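Local coordinates for protein soluble lytic transglycosylase B3 (Pseudomonas aeruginosa, PDB 5ANZ) that probably cleaves bacterial cell-wall peptidoglycan as a calcium-binding, multidomain lytic transglycosylase that takes part in cell-wall turnover, at residues K392-C397 and P411-R416. Numbering follows the deposited sequence.
Sequences KAIRAC and PALLDR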
loop_
_atom_site.group_PDB
_atom_site.type_symbol
_atom_site.label_atom_id
_atom_site.label_comp_id
_atom_site.label_asym_id
_atom_site.label_seq_id
_atom_site.Cartn_x
_atom_site.Cartn_y
_atom_site.Cartn_z
ATOM N N LYS A 392 -20.329 -8.102 0.314
ATOM C CA LYS A 392 -21.766 -7.997 0.513
ATOM C C LYS A 392 -22.431 -9.353 0.272
ATOM O O LYS A 392 -23.262 -9.817 1.062
ATOM C CB LYS A 392 -22.344 -6.935 -0.424
ATOM C CG LYS A 392 -23.687 -6.386 -0.011
ATOM C CD LYS A 392 -24.092 -5.230 -0.916
ATOM C CE LYS A 392 -25.416 -4.629 -0.476
ATOM N NZ LYS A 392 -25.338 -4.076 0.907
ATOM N N ALA A 393 -22.043 -9.988 -0.829
ATOM C CA ALA A 393 -22.582 -11.283 -1.207
ATOM C C ALA A 393 -22.166 -12.338 -0.205
ATOM O O ALA A 393 -22.947 -13.212 0.160
ATOM C CB ALA A 393 -22.108 -11.660 -2.592
ATOM N N ILE A 394 -20.912 -12.265 0.226
ATOM C CA ILE A 394 -20.416 -13.202 1.214
ATOM C C ILE A 394 -21.230 -13.091 2.501
ATOM O O ILE A 394 -21.659 -14.105 3.047
ATOM C CB ILE A 394 -18.921 -12.971 1.493
ATOM C CG1 ILE A 394 -18.111 -13.352 0.259
ATOM C CG2 ILE A 394 -18.461 -13.782 2.696
ATOM C CD1 ILE A 394 -16.667 -12.925 0.340
ATOM N N ARG A 395 -21.461 -11.868 2.970
ATOM C CA ARG A 395 -22.218 -11.668 4.205
ATOM C C ARG A 395 -23.638 -12.228 4.101
ATOM O O ARG A 395 -24.151 -12.813 5.057
ATOM C CB ARG A 395 -22.265 -10.188 4.572
ATOM C CG ARG A 395 -20.915 -9.625 4.931
ATOM C CD ARG A 395 -21.066 -8.271 5.602
ATOM N NE ARG A 395 -19.863 -7.922 6.344
ATOM C CZ ARG A 395 -18.903 -7.128 5.886
ATOM N NH1 ARG A 395 -19.010 -6.584 4.678
ATOM N NH2 ARG A 395 -17.843 -6.875 6.647
ATOM N N ALA A 396 -24.276 -12.061 2.947
ATOM C CA ALA A 396 -25.632 -12.590 2.774
ATOM C C ALA A 396 -25.614 -14.117 2.839
ATOM O O ALA A 396 -26.510 -14.748 3.408
ATOM C CB ALA A 396 -26.232 -12.128 1.457
ATOM N N CYS A 397 -24.569 -14.704 2.257
ATOM C CA CYS A 397 -24.444 -16.150 2.245
ATOM C C CYS A 397 -24.146 -16.684 3.644
ATOM O O CYS A 397 -24.709 -17.703 4.065
ATOM C CB CYS A 397 -23.356 -16.573 1.262
ATOM S SG CYS A 397 -23.307 -18.344 0.965
ATOM N N PRO A 411 -11.850 -21.309 2.909
ATOM C CA PRO A 411 -12.079 -22.599 2.250
ATOM C C PRO A 411 -13.367 -23.291 2.713
ATOM O O PRO A 411 -14.050 -23.915 1.900
ATOM C CB PRO A 411 -10.847 -23.409 2.655
ATOM C CG PRO A 411 -9.767 -22.374 2.767
ATOM C CD PRO A 411 -10.443 -21.135 3.313
ATOM N N ALA A 412 -13.696 -23.167 3.998
ATOM C CA ALA A 412 -14.872 -23.829 4.552
ATOM C C ALA A 412 -16.158 -23.266 3.946
ATOM O O ALA A 412 -17.126 -23.999 3.738
ATOM C CB ALA A 412 -14.894 -23.694 6.062
ATOM N N LEU A 413 -16.166 -21.965 3.657
ATOM C CA LEU A 413 -17.312 -21.354 2.979
ATOM C C LEU A 413 -17.456 -21.912 1.570
ATOM O O LEU A 413 -18.553 -22.256 1.129
ATOM C CB LEU A 413 -17.165 -19.838 2.917
ATOM C CG LEU A 413 -18.253 -19.082 2.152
ATOM C CD1 LEU A 413 -19.626 -19.348 2.753
ATOM C CD2 LEU A 413 -17.939 -17.586 2.152
ATOM N N LEU A 414 -16.337 -21.993 0.862
ATOM C CA LEU A 414 -16.332 -22.594 -0.456
ATOM C C LEU A 414 -16.793 -24.063 -0.401
ATOM O O LEU A 414 -17.544 -24.514 -1.270
ATOM C CB LEU A 414 -14.939 -22.490 -1.080
ATOM C CG LEU A 414 -14.874 -22.740 -2.584
ATOM C CD1 LEU A 414 -15.821 -21.793 -3.314
ATOM C CD2 LEU A 414 -13.449 -22.564 -3.078
ATOM N N ASP A 415 -16.351 -24.802 0.618
ATOM C CA ASP A 415 -16.740 -26.212 0.767
ATOM C C ASP A 415 -18.237 -26.368 1.043
ATOM O O ASP A 415 -18.877 -27.305 0.562
ATOM C CB ASP A 415 -15.951 -26.884 1.891
ATOM C CG ASP A 415 -14.500 -27.120 1.529
ATOM O OD1 ASP A 415 -14.193 -27.216 0.320
ATOM O OD2 ASP A 415 -13.668 -27.216 2.457
ATOM N N ARG A 416 -18.786 -25.462 1.840
ATOM C CA ARG A 416 -20.214 -25.491 2.140
ATOM C C ARG A 416 -21.015 -25.206 0.872
ATOM O O ARG A 416 -22.006 -25.879 0.583
ATOM C CB ARG A 416 -20.559 -24.480 3.236
ATOM C CG ARG A 416 -22.043 -24.355 3.523
ATOM C CD ARG A 416 -22.623 -25.643 4.089
ATOM N NE ARG A 416 -23.486 -25.383 5.239
ATOM C CZ ARG A 416 -24.761 -25.021 5.148
ATOM N NH1 ARG A 416 -25.329 -24.873 3.959
ATOM N NH2 ARG A 416 -25.469 -24.804 6.249
#
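L413 reaches across from helix 411-417 and sets its two methyl branches against two residues one turn apart on helix 388-401. Its CD2 lies 3.9 Å from CG2 of I394, the two side chains meeting at a slant, methyl against methyl. The other branch, CD1, turns to the thiol of C397 and stops 4.2 Å from SG, a looser van der Waals approach. With CG of L413 anti to the backbone N (chi1 176°), the isobutyl group is carried out toward the opposing helix, and chi2 of 59° sends CD2 to I394 and CD1 to C397. The CA atoms of C397 and L413 stay 8.9 Å apart, and side chains alone bridge the interval. Around this small cluster, L372 of helix 362-374 touches both I394 and C397, while P409, just ahead of helix 411-417, packs on I394. The contact thus belongs to the shared core of the three-helix putative peptidoglycan-binding domain. At its margin, the exposed R416 makes a cation-pi contact with F401, a second link between the same two helices. No hydrogen bond or salt bridge joins the two segments, so their direct association rests on dispersion and the burial of apolar surface.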